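Long-range contact in putative sesquiterpene cyclase (PDB 4MC3), which catalyses the magnesium-dependent 1,11-cyclization of (2E,6E)-farnesyl diphosphate, with addition of water, to (2Z,6E)-hedycaryol and diphosphate: residues L159-Y171 and Y234-Q246. Residues are numbered along the deposited sequence; the frame is centred on the assembly and turned at random.
Sequences LNAHGAGLRLDDY and YQHNAVTIIREAQ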
loop_
_atom_site.group_PDB
_atom_site.type_symbol
_atom_site.label_atom_id
_atom_site.label_comp_id
_atom_site.label_asym_id
_atom_site.label_seq_id
_atom_site.Cartn_x
_atom_site.Cartn_y
_atom_site.Cartn_z
ATOM N N LEU A 159 8.212 15.455 -12.433
ATOM C CA LEU A 159 9.478 15.723 -11.761
ATOM C C LEU A 159 10.703 15.342 -12.570
ATOM O O LEU A 159 11.726 16.050 -12.513
ATOM C CB LEU A 159 9.507 15.031 -10.387
ATOM C CG LEU A 159 8.572 15.728 -9.380
ATOM C CD1 LEU A 159 8.440 14.924 -8.112
ATOM C CD2 LEU A 159 8.975 17.165 -9.032
ATOM N N ASN A 160 10.612 14.258 -13.325
ATOM C CA ASN A 160 11.697 13.854 -14.214
ATOM C C ASN A 160 12.039 14.897 -15.291
ATOM O O ASN A 160 13.180 14.948 -15.758
ATOM C CB ASN A 160 11.353 12.551 -14.901
ATOM C CG ASN A 160 11.391 11.378 -13.961
ATOM O OD1 ASN A 160 11.980 11.448 -12.871
ATOM N ND2 ASN A 160 10.757 10.284 -14.371
ATOM N N ALA A 161 11.047 15.695 -15.706
ATOM C CA ALA A 161 11.286 16.806 -16.656
ATOM C C ALA A 161 12.116 17.960 -16.083
ATOM O O ALA A 161 12.723 18.726 -16.843
ATOM C CB ALA A 161 9.966 17.335 -17.214
ATOM N N HIS A 162 12.140 18.088 -14.753
ATOM C CA HIS A 162 12.872 19.162 -14.057
ATOM C C HIS A 162 14.327 18.792 -13.818
ATOM O O HIS A 162 14.654 17.626 -13.567
ATOM C CB HIS A 162 12.216 19.484 -12.708
ATOM C CG HIS A 162 10.826 20.036 -12.819
ATOM N ND1 HIS A 162 9.948 19.664 -13.816
ATOM C CD2 HIS A 162 10.154 20.915 -12.037
ATOM C CE1 HIS A 162 8.802 20.295 -13.652
ATOM N NE2 HIS A 162 8.899 21.062 -12.581
ATOM N N GLY A 163 15.188 19.812 -13.862
ATOM C CA GLY A 163 16.625 19.648 -13.636
ATOM C C GLY A 163 17.007 19.478 -12.175
ATOM O O GLY A 163 17.820 18.616 -11.847
ATOM N N ALA A 164 16.416 20.289 -11.296
ATOM C CA ALA A 164 16.799 20.317 -9.867
ATOM C C ALA A 164 16.650 18.960 -9.169
ATOM O O ALA A 164 15.839 18.119 -9.572
ATOM C CB ALA A 164 15.998 21.377 -9.114
ATOM N N GLY A 165 17.440 18.760 -8.118
ATOM C CA GLY A 165 17.333 17.558 -7.291
ATOM C C GLY A 165 15.953 17.443 -6.666
ATOM O O GLY A 165 15.216 18.422 -6.530
ATOM N N LEU A 166 15.608 16.233 -6.273
ATOM C CA LEU A 166 14.335 15.973 -5.656
ATOM C C LEU A 166 14.413 16.353 -4.180
ATOM O O LEU A 166 15.492 16.239 -3.544
ATOM C CB LEU A 166 13.992 14.498 -5.785
ATOM C CG LEU A 166 13.781 13.957 -7.209
ATOM C CD1 LEU A 166 13.687 12.426 -7.223
ATOM C CD2 LEU A 166 12.504 14.564 -7.775
ATOM N N ARG A 167 13.311 16.856 -3.652
ATOM C CA ARG A 167 13.217 17.185 -2.246
ATOM C C ARG A 167 12.779 15.930 -1.524
ATOM O O ARG A 167 11.769 15.308 -1.885
ATOM C CB ARG A 167 12.211 18.304 -1.982
ATOM C CG ARG A 167 12.575 19.683 -2.527
ATOM C CD ARG A 167 11.468 20.694 -2.161
ATOM N NE ARG A 167 11.182 20.772 -0.714
ATOM C CZ ARG A 167 11.735 21.652 0.131
ATOM N NH1 ARG A 167 12.614 22.548 -0.307
ATOM N NH2 ARG A 167 11.418 21.641 1.432
ATOM N N LEU A 168 13.445 15.603 -0.421
ATOM C CA LEU A 168 13.060 14.406 0.351
ATOM C C LEU A 168 11.698 14.526 0.969
ATOM O O LEU A 168 10.941 13.542 0.986
ATOM C CB LEU A 168 14.096 14.127 1.441
ATOM C CG LEU A 168 13.886 12.855 2.260
ATOM C CD1 LEU A 168 14.068 11.621 1.363
ATOM C CD2 LEU A 168 14.847 12.797 3.470
ATOM N N ASP A 169 11.356 15.683 1.504
ATOM C CA ASP A 169 10.079 15.833 2.184
ATOM C C ASP A 169 8.908 15.641 1.198
ATOM O O ASP A 169 7.966 14.891 1.503
ATOM C CB ASP A 169 9.937 17.136 2.995
ATOM C CG ASP A 169 10.213 18.406 2.209
ATOM O OD1 ASP A 169 10.496 18.408 1.001
ATOM O OD2 ASP A 169 10.152 19.469 2.852
ATOM N N ASP A 170 9.011 16.229 0.033
ATOM C CA ASP A 170 7.953 16.065 -0.959
ATOM C C ASP A 170 7.920 14.619 -1.445
ATOM O O ASP A 170 6.825 14.052 -1.726
ATOM C CB ASP A 170 8.186 16.978 -2.157
ATOM C CG ASP A 170 7.974 18.455 -1.824
ATOM O OD1 ASP A 170 7.400 18.798 -0.778
ATOM O OD2 ASP A 170 8.449 19.290 -2.601
ATOM N N TYR A 171 9.092 14.005 -1.617
ATOM C CA TYR A 171 9.165 12.573 -1.969
ATOM C C TYR A 171 8.400 11.743 -0.959
ATOM O O TYR A 171 7.572 10.880 -1.335
ATOM C CB TYR A 171 10.605 12.085 -2.130
ATOM C CG TYR A 171 10.729 10.557 -2.245
ATOM C CD1 TYR A 171 10.362 9.895 -3.387
ATOM C CD2 TYR A 171 11.161 9.799 -1.177
ATOM C CE1 TYR A 171 10.469 8.532 -3.481
ATOM C CE2 TYR A 171 11.276 8.433 -1.256
ATOM C CZ TYR A 171 10.939 7.794 -2.428
ATOM O OH TYR A 171 11.012 6.425 -2.537
ATOM N N TYR A 234 16.176 5.122 -12.265
ATOM C CA TYR A 234 15.094 5.543 -11.368
ATOM C C TYR A 234 15.633 6.363 -10.187
ATOM O O TYR A 234 16.420 5.884 -9.360
ATOM C CB TYR A 234 14.311 4.327 -10.873
ATOM C CG TYR A 234 12.975 4.635 -10.223
ATOM C CD1 TYR A 234 11.918 5.178 -10.963
ATOM C CD2 TYR A 234 12.752 4.342 -8.874
ATOM C CE1 TYR A 234 10.684 5.445 -10.372
ATOM C CE2 TYR A 234 11.524 4.601 -8.276
ATOM C CZ TYR A 234 10.488 5.151 -9.027
ATOM O OH TYR A 234 9.268 5.402 -8.419
ATOM N N GLN A 235 15.167 7.601 -10.114
ATOM C CA GLN A 235 15.715 8.604 -9.226
ATOM C C GLN A 235 14.937 8.640 -7.900
ATOM O O GLN A 235 15.414 9.209 -6.897
ATOM C CB GLN A 235 15.621 9.965 -9.950
ATOM C CG GLN A 235 16.743 10.957 -9.675
ATOM C CD GLN A 235 18.136 10.428 -10.011
ATOM O OE1 GLN A 235 18.298 9.514 -10.821
ATOM N NE2 GLN A 235 19.152 11.016 -9.388
ATOM N N HIS A 236 13.740 8.033 -7.899
ATOM C CA HIS A 236 12.720 8.285 -6.877
ATOM C C HIS A 236 12.880 7.255 -5.792
ATOM O O HIS A 236 12.107 6.283 -5.691
ATOM C CB HIS A 236 11.294 8.330 -7.453
ATOM C CG HIS A 236 11.068 9.487 -8.363
ATOM N ND1 HIS A 236 11.443 9.473 -9.688
ATOM C CD2 HIS A 236 10.558 10.717 -8.127
ATOM C CE1 HIS A 236 11.150 10.641 -10.234
ATOM N NE2 HIS A 236 10.606 11.411 -9.309
ATOM N N ASN A 237 13.860 7.528 -4.934
ATOM C CA ASN A 237 14.349 6.583 -3.927
ATOM C C ASN A 237 15.022 7.448 -2.896
ATOM O O ASN A 237 15.863 8.281 -3.220
ATOM C CB ASN A 237 15.304 5.594 -4.566
ATOM C CG ASN A 237 15.803 4.527 -3.617
ATOM O OD1 ASN A 237 16.455 4.810 -2.626
ATOM N ND2 ASN A 237 15.519 3.259 -3.959
ATOM N N ALA A 238 14.683 7.231 -1.643
ATOM C CA ALA A 238 15.192 8.084 -0.575
ATOM C C ALA A 238 16.719 7.998 -0.486
ATOM O O ALA A 238 17.376 8.966 -0.133
ATOM C CB ALA A 238 14.568 7.696 0.757
ATOM N N VAL A 239 17.280 6.824 -0.733
ATOM C CA VAL A 239 18.726 6.659 -0.670
ATOM C C VAL A 239 19.400 7.585 -1.671
ATOM O O VAL A 239 20.303 8.370 -1.346
ATOM C CB VAL A 239 19.147 5.221 -0.910
ATOM C CG1 VAL A 239 20.678 5.140 -0.902
ATOM C CG2 VAL A 239 18.577 4.299 0.139
ATOM N N THR A 240 18.938 7.491 -2.891
ATOM C CA THR A 240 19.458 8.309 -3.991
ATOM C C THR A 240 19.275 9.794 -3.733
ATOM O O THR A 240 20.148 10.580 -4.030
ATOM C CB THR A 240 18.765 7.889 -5.310
ATOM O OG1 THR A 240 18.974 6.486 -5.459
ATOM C CG2 THR A 240 19.317 8.632 -6.499
ATOM N N ILE A 241 18.100 10.176 -3.242
ATOM C CA ILE A 241 17.780 11.565 -2.993
ATOM C C ILE A 241 18.763 12.172 -1.987
ATOM O O ILE A 241 19.246 13.300 -2.180
ATOM C CB ILE A 241 16.325 11.722 -2.552
ATOM C CG1 ILE A 241 15.392 11.481 -3.763
ATOM C CG2 ILE A 241 16.079 13.082 -1.946
ATOM C CD1 ILE A 241 13.931 11.235 -3.402
ATOM N N ILE A 242 19.028 11.453 -0.913
ATOM C CA ILE A 242 19.987 11.909 0.122
ATOM C C ILE A 242 21.408 11.954 -0.455
ATOM O O ILE A 242 22.106 12.972 -0.320
ATOM C CB ILE A 242 19.911 11.049 1.396
ATOM C CG1 ILE A 242 18.526 11.255 2.068
ATOM C CG2 ILE A 242 21.068 11.356 2.359
ATOM C CD1 ILE A 242 18.226 10.265 3.172
ATOM N N ARG A 243 21.833 10.862 -1.101
ATOM C CA ARG A 243 23.158 10.792 -1.702
ATOM C C ARG A 243 23.412 11.950 -2.669
ATOM O O ARG A 243 24.472 12.588 -2.603
ATOM C CB ARG A 243 23.336 9.444 -2.431
ATOM C CG ARG A 243 24.766 9.121 -2.864
ATOM C CD ARG A 243 24.805 7.817 -3.635
ATOM N NE ARG A 243 23.908 7.808 -4.797
ATOM C CZ ARG A 243 24.148 8.418 -5.959
ATOM N NH1 ARG A 243 25.269 9.111 -6.148
ATOM N NH2 ARG A 243 23.253 8.334 -6.944
ATOM N N GLU A 244 22.470 12.235 -3.550
ATOM C CA GLU A 244 22.669 13.246 -4.589
ATOM C C GLU A 244 22.599 14.669 -4.040
ATOM O O GLU A 244 23.238 15.582 -4.562
ATOM C CB GLU A 244 21.656 13.085 -5.734
ATOM C CG GLU A 244 21.725 11.754 -6.484
ATOM C CD GLU A 244 22.651 11.749 -7.681
ATOM O OE1 GLU A 244 22.145 11.568 -8.812
ATOM O OE2 GLU A 244 23.877 11.906 -7.493
ATOM N N ALA A 245 21.782 14.869 -3.023
ATOM C CA ALA A 245 21.681 16.168 -2.353
ATOM C C ALA A 245 22.939 16.508 -1.556
ATOM O O ALA A 245 23.377 17.677 -1.556
ATOM C CB ALA A 245 20.479 16.170 -1.426
ATOM N N GLN A 246 23.529 15.505 -0.896
ATOM C CA GLN A 246 24.618 15.727 0.079
ATOM C C GLN A 246 26.007 15.507 -0.503
ATOM O O GLN A 246 26.992 15.980 0.074
ATOM C CB GLN A 246 24.541 14.747 1.253
ATOM C CG GLN A 246 23.502 15.027 2.317
ATOM C CD GLN A 246 23.657 14.140 3.538
ATOM O OE1 GLN A 246 24.513 13.263 3.601
ATOM N NE2 GLN A 246 22.799 14.355 4.519
HETATM O O HOH W 1 18.371 15.039 -4.163
#
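The ring of Tyr171 presents one face to Ile241, whose terminal methyl CD1 sits over it, 3.9 Å from the ring centroid in a CH-pi contact displaced toward CG. With CG anti to the backbone N (chi1 170°), the tyrosine sends its ring along the start of helix 238-246, where CE2 meets Ala238 CB at 3.9 Å; the alanine is small enough to let the ring lie this close to the helix backbone. Beta-branched Ile241 serves three neighbours at once: while CD1 covers the tyrosine, CG1 packs on Leu166 CB at 3.9 Å and CG2 reaches Leu168 CB. Leu166, in the loop entering helix 168-178, lays its CD1 over the flat imidazole face of His236, 3.9 Å from the centroid; His236 centres an inverse gamma turn just before helix 238-246, and its buried NE2 has no polar partner in the model. In this all-helical class I terpene cyclase fold, the contact joins that loop and helix start to the chain following the NXXXSXXXE motif. Asp222 of the motif links the two sides, its OD2 hydrogen-bonded to both Tyr171 OH and Ala238 N. Asn237 N-caps helix 238-246, its OD1 accepting from Val239 N at 2.9 Å in the carbonyl plane. A phenylalanine in place of Tyr171 would probably keep the hydrophobic face for Ile241 but leave the Asp222 carboxylate without its hydroxyl partner. Arg175, a probable substrate-binding residue, lies beside Tyr171. Where the Leu166 and Ile241 backbones come close, a water donates to Leu166 O (3.2 Å) and to Ile241 O (2.8 Å), bridging loop and helix.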